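Local coordinates for predicted ATPase of the ABC class (Vibrio vulnificus, PDB 5D6A), which binds the ATP analogue AMP-PNP and, as a member of the ABC class of ATPases, probably hydrolyses ATP, at residues N276-S281 with I294-S299; S356-D361 with L401-I406; S64-S69 with L146-R151. One frame throughout, in Å; residues are numbered along the deposited sequence.

Contact 1 (N276-S281 with I294-S299)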
loop_
_atom_site.group_PDB
_atom_site.type_symbol
_atom_site.label_atom_id
_atom_site.label_comp_id
_atom_site.label_asym_id
_atom_site.label_seq_id
_atom_site.Cartn_x
_atom_site.Cartn_y
_atom_site.Cartn_z
ATOM N N ASN A 276 -7.176 -17.142 -0.162
ATOM C CA ASN A 276 -6.915 -16.210 0.932
ATOM C C ASN A 276 -6.975 -16.903 2.287
ATOM O O ASN A 276 -6.157 -16.633 3.165
ATOM C CB ASN A 276 -7.896 -15.035 0.899
ATOM C CG ASN A 276 -7.643 -14.093 -0.264
ATOM O OD1 ASN A 276 -6.552 -14.066 -0.839
ATOM N ND2 ASN A 276 -8.650 -13.300 -0.607
ATOM N N ALA A 277 -7.948 -17.795 2.450
ATOM C CA ALA A 277 -8.097 -18.538 3.694
ATOM C C ALA A 277 -6.905 -19.469 3.887
ATOM O O ALA A 277 -6.416 -19.642 5.003
ATOM C CB ALA A 277 -9.393 -19.330 3.686
ATOM N N ILE A 278 -6.436 -20.057 2.791
ATOM C CA ILE A 278 -5.292 -20.958 2.836
ATOM C C ILE A 278 -4.017 -20.193 3.190
ATOM O O ILE A 278 -3.285 -20.604 4.090
ATOM C CB ILE A 278 -5.113 -21.719 1.502
ATOM C CG1 ILE A 278 -6.298 -22.662 1.273
ATOM C CG2 ILE A 278 -3.828 -22.539 1.506
ATOM C CD1 ILE A 278 -6.289 -23.354 -0.073
ATOM N N GLU A 279 -3.767 -19.074 2.508
ATOM C CA GLU A 279 -2.552 -18.284 2.754
ATOM C C GLU A 279 -2.499 -17.788 4.193
ATOM O O GLU A 279 -1.414 -17.674 4.767
ATOM C CB GLU A 279 -2.444 -17.080 1.803
ATOM C CG GLU A 279 -3.263 -15.867 2.229
ATOM C CD GLU A 279 -3.182 -14.710 1.258
ATOM O OE1 GLU A 279 -3.085 -14.953 0.042
ATOM O OE2 GLU A 279 -3.255 -13.550 1.711
ATOM N N ARG A 280 -3.664 -17.484 4.767
ATOM C CA ARG A 280 -3.723 -16.994 6.146
ATOM C C ARG A 280 -3.763 -18.104 7.186
ATOM O O ARG A 280 -3.507 -17.861 8.361
ATOM C CB ARG A 280 -4.887 -16.023 6.343
ATOM C CG ARG A 280 -4.659 -14.718 5.611
ATOM C CD ARG A 280 -5.379 -13.555 6.257
ATOM N NE ARG A 280 -4.674 -12.315 5.941
ATOM C CZ ARG A 280 -3.543 -11.922 6.535
ATOM N NH1 ARG A 280 -2.962 -12.676 7.470
ATOM N NH2 ARG A 280 -2.970 -10.777 6.181
ATOM N N SER A 281 -4.062 -19.322 6.751
ATOM C CA SER A 281 -4.087 -20.459 7.665
ATOM C C SER A 281 -2.685 -20.867 8.128
ATOM O O SER A 281 -2.532 -21.868 8.824
ATOM C CB SER A 281 -4.826 -21.636 7.037
ATOM O OG SER A 281 -6.193 -21.301 6.852
ATOM N N ILE A 294 -8.808 -24.549 9.798
ATOM C CA ILE A 294 -8.133 -24.594 8.512
ATOM C C ILE A 294 -6.646 -24.472 8.816
ATOM O O ILE A 294 -6.232 -23.554 9.519
ATOM C CB ILE A 294 -8.540 -23.439 7.576
ATOM C CG1 ILE A 294 -10.063 -23.357 7.431
ATOM C CG2 ILE A 294 -7.897 -23.625 6.208
ATOM C CD1 ILE A 294 -10.532 -22.234 6.529
ATOM N N VAL A 295 -5.853 -25.411 8.307
ATOM C CA VAL A 295 -4.408 -25.388 8.514
ATOM C C VAL A 295 -3.679 -25.488 7.178
ATOM O O VAL A 295 -4.187 -26.073 6.222
ATOM C CB VAL A 295 -3.933 -26.521 9.453
ATOM C CG1 VAL A 295 -4.444 -26.288 10.866
ATOM C CG2 VAL A 295 -4.368 -27.882 8.928
ATOM N N THR A 296 -2.488 -24.905 7.125
ATOM C CA THR A 296 -1.678 -24.911 5.919
ATOM C C THR A 296 -0.201 -24.970 6.291
ATOM O O THR A 296 0.199 -24.559 7.378
ATOM C CB THR A 296 -1.931 -23.642 5.077
ATOM O OG1 THR A 296 -3.325 -23.536 4.766
ATOM C CG2 THR A 296 -1.134 -23.669 3.784
ATOM N N ASP A 297 0.599 -25.513 5.382
ATOM C CA ASP A 297 2.032 -25.595 5.568
ATOM C C ASP A 297 2.522 -24.242 6.100
ATOM O O ASP A 297 2.280 -23.206 5.483
ATOM C CB ASP A 297 2.684 -25.931 4.226
ATOM C CG ASP A 297 4.181 -26.076 4.313
ATOM O OD1 ASP A 297 4.802 -25.573 5.278
ATOM O OD2 ASP A 297 4.738 -26.689 3.390
ATOM N N GLY A 298 3.201 -24.267 7.244
ATOM C CA GLY A 298 3.692 -23.052 7.894
ATOM C C GLY A 298 4.625 -22.189 7.064
ATOM O O GLY A 298 4.699 -20.977 7.272
ATOM N N SER A 299 5.334 -22.806 6.121
ATOM C CA SER A 299 6.289 -22.088 5.270
ATOM C C SER A 299 5.700 -21.589 3.944
ATOM O O SER A 299 6.409 -20.974 3.148
ATOM C CB SER A 299 7.485 -22.992 4.976
ATOM O OG SER A 299 7.073 -24.173 4.310
#
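With chi1 at -57°, T296 sets OG1 beside its own backbone N and directs CG2 anti to that N, so that both branches reach the last turn of helix 271-280. I278 offers CG2, placed anti to its backbone N by chi1 of -66°, and this methyl packs against T296 CG2 at 3.7 Å, the two side chains crossing at about a right angle. T296 OG1 lies 3.0 Å from I278 O, a carbonyl near the C-terminal end of the helix, and is also hydrogen-bonded to S208 OG. One residue past the helix, S281 turns its CB toward the strand, where CB sits against T296 OG1 and OG lies against the CB and CG2 of I294. The backbone tie here is weak: T296 N to S281 O is 3.5 Å, bent to 130° at the hydrogen, and S281 O gains a second donor in R198 NH2. At the other end of the strand residues, I294 CD1 meets A277 CB at 4.2 Å. Strand 294-296 is an edge of an antiparallel sheet, bonded to strand 206-211, whose S208 and V210 close over I278 and I294. The arrangement is consistent with an ABC-type nucleotide-binding domain, in which the helix following the P-loop packs against the antiparallel beta-subdomain.

Contact 2 (S356-D361 with L401-I406)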
loop_
_atom_site.group_PDB
_atom_site.type_symbol
_atom_site.label_atom_id
_atom_site.label_comp_id
_atom_site.label_asym_id
_atom_site.label_seq_id
_atom_site.Cartn_x
_atom_site.Cartn_y
_atom_site.Cartn_z
ATOM N N SER A 356 8.059 -24.851 1.371
ATOM C CA SER A 356 7.537 -26.120 0.853
ATOM C C SER A 356 6.312 -25.917 -0.027
ATOM O O SER A 356 5.928 -26.809 -0.789
ATOM C CB SER A 356 7.152 -27.041 2.007
ATOM O OG SER A 356 8.242 -27.292 2.864
ATOM N N THR A 357 5.690 -24.751 0.084
ATOM C CA THR A 357 4.497 -24.474 -0.692
ATOM C C THR A 357 4.502 -23.046 -1.212
ATOM O O THR A 357 4.907 -22.120 -0.513
ATOM C CB THR A 357 3.234 -24.720 0.153
ATOM O OG1 THR A 357 3.258 -26.063 0.664
ATOM C CG2 THR A 357 1.973 -24.503 -0.674
ATOM N N LEU A 358 4.055 -22.887 -2.453
ATOM C CA LEU A 358 3.997 -21.588 -3.103
ATOM C C LEU A 358 2.565 -21.306 -3.507
ATOM O O LEU A 358 1.917 -22.147 -4.121
ATOM C CB LEU A 358 4.895 -21.579 -4.336
ATOM C CG LEU A 358 6.376 -21.849 -4.073
ATOM C CD1 LEU A 358 7.112 -22.051 -5.386
ATOM C CD2 LEU A 358 7.003 -20.729 -3.258
ATOM N N LEU A 359 2.074 -20.123 -3.159
ATOM C CA LEU A 359 0.709 -19.732 -3.482
ATOM C C LEU A 359 0.753 -18.659 -4.555
ATOM O O LEU A 359 1.495 -17.693 -4.433
ATOM C CB LEU A 359 0.001 -19.216 -2.227
ATOM C CG LEU A 359 0.087 -20.152 -1.014
ATOM C CD1 LEU A 359 -0.596 -19.529 0.192
ATOM C CD2 LEU A 359 -0.508 -21.520 -1.322
ATOM N N ILE A 360 -0.032 -18.836 -5.614
ATOM C CA ILE A 360 -0.060 -17.884 -6.725
ATOM C C ILE A 360 -1.480 -17.594 -7.173
ATOM O O ILE A 360 -2.318 -18.492 -7.221
ATOM C CB ILE A 360 0.744 -18.415 -7.932
ATOM C CG1 ILE A 360 2.209 -18.611 -7.536
ATOM C CG2 ILE A 360 0.631 -17.461 -9.115
ATOM C CD1 ILE A 360 3.078 -19.177 -8.634
ATOM N N ASP A 361 -1.743 -16.331 -7.501
ATOM C CA ASP A 361 -3.055 -15.904 -7.973
ATOM C C ASP A 361 -2.856 -15.202 -9.309
ATOM O O ASP A 361 -2.252 -14.132 -9.373
ATOM C CB ASP A 361 -3.723 -14.975 -6.955
ATOM C CG ASP A 361 -5.154 -14.614 -7.332
ATOM O OD1 ASP A 361 -5.544 -14.807 -8.503
ATOM O OD2 ASP A 361 -5.893 -14.127 -6.449
ATOM N N LEU A 401 12.313 -30.897 -6.149
ATOM C CA LEU A 401 12.431 -30.263 -4.836
ATOM C C LEU A 401 11.269 -30.577 -3.897
ATOM O O LEU A 401 11.272 -30.147 -2.747
ATOM C CB LEU A 401 12.562 -28.748 -5.009
ATOM C CG LEU A 401 13.690 -28.296 -5.944
ATOM C CD1 LEU A 401 13.692 -26.782 -6.090
ATOM C CD2 LEU A 401 15.042 -28.789 -5.448
ATOM N N GLU A 402 10.285 -31.330 -4.380
ATOM C CA GLU A 402 9.112 -31.682 -3.577
ATOM C C GLU A 402 8.398 -30.438 -3.032
ATOM O O GLU A 402 7.906 -30.432 -1.904
ATOM C CB GLU A 402 9.496 -32.654 -2.449
ATOM C CG GLU A 402 10.065 -33.972 -2.961
ATOM C CD GLU A 402 10.381 -34.969 -1.856
ATOM O OE1 GLU A 402 10.235 -34.621 -0.665
ATOM O OE2 GLU A 402 10.781 -36.108 -2.182
ATOM N N ILE A 403 8.343 -29.392 -3.855
ATOM C CA ILE A 403 7.674 -28.144 -3.489
ATOM C C ILE A 403 6.290 -28.087 -4.128
ATOM O O ILE A 403 6.161 -28.118 -5.352
ATOM C CB ILE A 403 8.488 -26.911 -3.930
ATOM C CG1 ILE A 403 9.828 -26.876 -3.186
ATOM C CG2 ILE A 403 7.700 -25.630 -3.662
ATOM C CD1 ILE A 403 10.738 -25.738 -3.600
ATOM N N SER A 404 5.258 -28.001 -3.294
ATOM C CA SER A 404 3.882 -27.938 -3.782
ATOM C C SER A 404 3.495 -26.516 -4.190
ATOM O O SER A 404 4.099 -25.540 -3.745
ATOM C CB SER A 404 2.922 -28.461 -2.720
ATOM O OG SER A 404 3.211 -29.814 -2.404
ATOM N N THR A 405 2.485 -26.411 -5.048
ATOM C CA THR A 405 2.024 -25.117 -5.533
ATOM C C THR A 405 0.517 -25.119 -5.738
ATOM O O THR A 405 -0.037 -26.038 -6.342
ATOM C CB THR A 405 2.701 -24.748 -6.869
ATOM O OG1 THR A 405 4.123 -24.726 -6.700
ATOM C CG2 THR A 405 2.237 -23.382 -7.353
ATOM N N ILE A 406 -0.140 -24.081 -5.230
ATOM C CA ILE A 406 -1.580 -23.928 -5.373
ATOM C C ILE A 406 -1.788 -22.648 -6.174
ATOM O O ILE A 406 -1.286 -21.587 -5.789
ATOM C CB ILE A 406 -2.281 -23.848 -4.007
ATOM C CG1 ILE A 406 -1.827 -25.012 -3.117
ATOM C CG2 ILE A 406 -3.793 -23.858 -4.187
ATOM C CD1 ILE A 406 -2.428 -25.003 -1.731
HETATM O O HOH W 1 5.344 -29.693 -0.427
#
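L358 and T405 sit at the middle of a parallel strand pair, 357-361 beside 404-406, whose segment axes approach to 4.6 Å and diverge by 19°. The tightly packed part lies toward the C-terminal ends. L358 O accepts from I406 N at 3.0 Å and I406 O from I360 N at 3.0 Å. L358 N to S404 O and S404 N to S356 O complete the ladder. On one face L359 and I406 run alongside each other in the same direction, and L359 CD2 packs on I406 CB at 4.0 Å. On the other face the L358 and I403 side chains meet at a slant, CD1 of L358 against CG2 of I403 at 4.0 Å; chi1 of -64° holds this I403 methyl anti to the backbone N and against the S356 carbonyl.

The entry end is looser and wetter. S356 is partly exposed, E402 is exposed, and their carbonyls are joined through a water that donates to S356 O and to E402 O, each at 3.0 Å. The same water accepts from S404 OG at 2.9 Å, while that hydroxyl has a further bond to G259 N. E402, with positive phi, turns the chain out of the preceding helix.

D361 closes the strand in the AMP-PNP pocket, with OD2 hydrogen-bonded to S272 OG, consistent with a Walker B aspartate. The two strands are joined by a beta-alpha-beta crossover whose last helix is 390-401. This helix and helix 339-352 cover the L358 face, V207 of strand 206-211 lies against T357, S404 and I406, and strand 301-302 flanks strand 357-361 on its other edge.

Contact 3 (S64-S69 with L146-R151); sequences SDPYAS and LPAEGR
A type I beta turn from D65 to A68, in the loop between antiparallel strands 56-61 and 71-78, rests against the small hairpin around A148-R151 through a salt bridge and a proline. D65 holds its carboxylate anti to the backbone N (chi1 178°), and OD1 meets R151 NH2 at 3.0 Å. The carboxylate arrives at the edge of the guanidinium, near its plane, but the two flat groups are turned 46° apart, and the bridge runs through OD1. R151 reaches it by a bend at chi2 (71°) in an otherwise extended chain, and the two side chains cross at about a right angle. The arginine end also lies near the S64 carbonyl, with NH1 3.4 Å from S64 O. P66 packs against the same segment, its CD 3.9 Å from R151 NH2. Its CG lies 4.1 Å from G150 O and also touches A148 CB. G150 follows E149, the centre of an inverse gamma turn, and has a positive phi. Y40 packs on both P66 and A148, and its hydroxyl is bonded to L146 O. The contact also takes part in the interface with the second subunit, where R151 packs on R151 of that subunit and D65 on its Y67. It is a loop-to-hairpin contact of the N-terminal domain, fastened at the surface by one salt bridge at the dimer interface.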
loop_
_atom_site.group_PDB
_atom_site.type_symbol
_atom_site.label_atom_id
_atom_site.label_comp_id
_atom_site.label_asym_id
_atom_site.label_seq_id
_atom_site.Cartn_x
_atom_site.Cartn_y
_atom_site.Cartn_z
ATOM N N SER A 64 8.240 10.887 26.801
ATOM C CA SER A 64 8.652 12.268 27.039
ATOM C C SER A 64 7.541 13.264 26.708
ATOM O O SER A 64 7.715 14.470 26.878
ATOM C CB SER A 64 9.885 12.596 26.195
ATOM O OG SER A 64 9.596 12.484 24.811
ATOM N N ASP A 65 6.401 12.757 26.250
ATOM C CA ASP A 65 5.295 13.612 25.847
ATOM C C ASP A 65 3.973 12.845 25.917
ATOM O O ASP A 65 3.893 11.718 25.429
ATOM C CB ASP A 65 5.551 14.083 24.407
ATOM C CG ASP A 65 4.436 14.961 23.856
ATOM O OD1 ASP A 65 3.858 15.764 24.618
ATOM O OD2 ASP A 65 4.160 14.862 22.638
ATOM N N PRO A 66 2.935 13.441 26.539
ATOM C CA PRO A 66 1.631 12.777 26.593
ATOM C C PRO A 66 1.141 12.327 25.216
ATOM O O PRO A 66 0.473 11.296 25.106
ATOM C CB PRO A 66 0.708 13.867 27.138
ATOM C CG PRO A 66 1.587 14.730 27.968
ATOM C CD PRO A 66 2.974 14.645 27.391
ATOM N N TYR A 67 1.480 13.097 24.182
ATOM C CA TYR A 67 1.070 12.785 22.810
ATOM C C TYR A 67 2.067 11.901 22.043
ATOM O O TYR A 67 1.941 11.736 20.829
ATOM C CB TYR A 67 0.798 14.077 22.024
ATOM C CG TYR A 67 -0.348 14.897 22.581
ATOM C CD1 TYR A 67 -1.672 14.563 22.295
ATOM C CD2 TYR A 67 -0.111 16.011 23.382
ATOM C CE1 TYR A 67 -2.724 15.309 22.798
ATOM C CE2 TYR A 67 -1.159 16.766 23.889
ATOM C CZ TYR A 67 -2.462 16.411 23.594
ATOM O OH TYR A 67 -3.505 17.154 24.094
ATOM N N ALA A 68 3.049 11.335 22.743
ATOM C CA ALA A 68 4.018 10.435 22.116
ATOM C C ALA A 68 3.628 9.009 22.488
ATOM O O ALA A 68 2.673 8.809 23.238
ATOM C CB ALA A 68 5.426 10.747 22.591
ATOM N N SER A 69 4.353 8.021 21.966
ATOM C CA SER A 69 4.055 6.621 22.278
ATOM C C SER A 69 4.009 6.422 23.791
ATOM O O SER A 69 4.894 6.887 24.509
ATOM C CB SER A 69 5.088 5.688 21.653
ATOM O OG SER A 69 5.053 5.769 20.239
ATOM N N LEU A 146 0.616 7.978 30.487
ATOM C CA LEU A 146 0.656 8.822 31.685
ATOM C C LEU A 146 -0.048 10.166 31.450
ATOM O O LEU A 146 0.266 10.870 30.488
ATOM C CB LEU A 146 2.107 9.035 32.127
ATOM C CG LEU A 146 2.886 7.754 32.458
ATOM C CD1 LEU A 146 4.342 8.066 32.759
ATOM C CD2 LEU A 146 2.251 7.009 33.623
ATOM N N PRO A 147 -0.994 10.528 32.341
ATOM C CA PRO A 147 -1.792 11.747 32.209
ATOM C C PRO A 147 -1.126 13.030 32.696
ATOM O O PRO A 147 -0.125 12.994 33.412
ATOM C CB PRO A 147 -3.006 11.446 33.084
ATOM C CG PRO A 147 -2.446 10.617 34.186
ATOM C CD PRO A 147 -1.339 9.794 33.574
ATOM N N ALA A 148 -1.720 14.155 32.306
ATOM C CA ALA A 148 -1.231 15.476 32.671
ATOM C C ALA A 148 -2.216 16.531 32.178
ATOM O O ALA A 148 -3.019 16.262 31.283
ATOM C CB ALA A 148 0.146 15.713 32.065
ATOM N N GLU A 149 -2.151 17.725 32.764
ATOM C CA GLU A 149 -3.029 18.832 32.364
ATOM C C GLU A 149 -2.319 19.675 31.304
ATOM O O GLU A 149 -2.002 20.846 31.521
ATOM C CB GLU A 149 -3.448 19.681 33.578
ATOM C CG GLU A 149 -2.298 20.243 34.410
ATOM C CD GLU A 149 -2.756 21.132 35.555
ATOM O OE1 GLU A 149 -3.980 21.239 35.783
ATOM O OE2 GLU A 149 -1.887 21.726 36.232
ATOM N N GLY A 150 -2.086 19.064 30.146
ATOM C CA GLY A 150 -1.373 19.715 29.055
ATOM C C GLY A 150 0.083 19.302 29.138
ATOM O O GLY A 150 0.630 18.722 28.198
ATOM N N ARG A 151 0.705 19.603 30.276
ATOM C CA ARG A 151 2.103 19.237 30.509
ATOM C C ARG A 151 2.381 19.003 31.998
ATOM O O ARG A 151 3.274 18.236 32.349
ATOM C CB ARG A 151 3.030 20.328 29.982
ATOM C CG ARG A 151 4.481 19.904 29.795
ATOM C CD ARG A 151 4.624 18.953 28.613
ATOM N NE ARG A 151 6.022 18.713 28.260
ATOM C CZ ARG A 151 6.424 17.978 27.223
ATOM N NH1 ARG A 151 7.722 17.825 26.986
ATOM N NH2 ARG A 151 5.538 17.396 26.418
#

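How the contacts relate
Contacts 1 and 2 adjoin within the P-loop domain, their centres 12 Å apart. The loop after strand 294-296 joins them: D297 OD2 probably accepts from T357 OG1 at 3.2 Å, and S299 OG probably bonds S356 N at the same length. On the helix side, E279 CA packs on L359 CD1 at 3.5 Å. Both flank the AMP-PNP site, contact 2 touching the nucleotide through D361, while the A277 side chain of contact 1 stays about 9 Å from it. Contact 3 belongs to the N-terminal region, its centre about 42 Å from that of contact 1 and 50 Å from that of contact 2, on the opposite side of the chain's centre from contact 2.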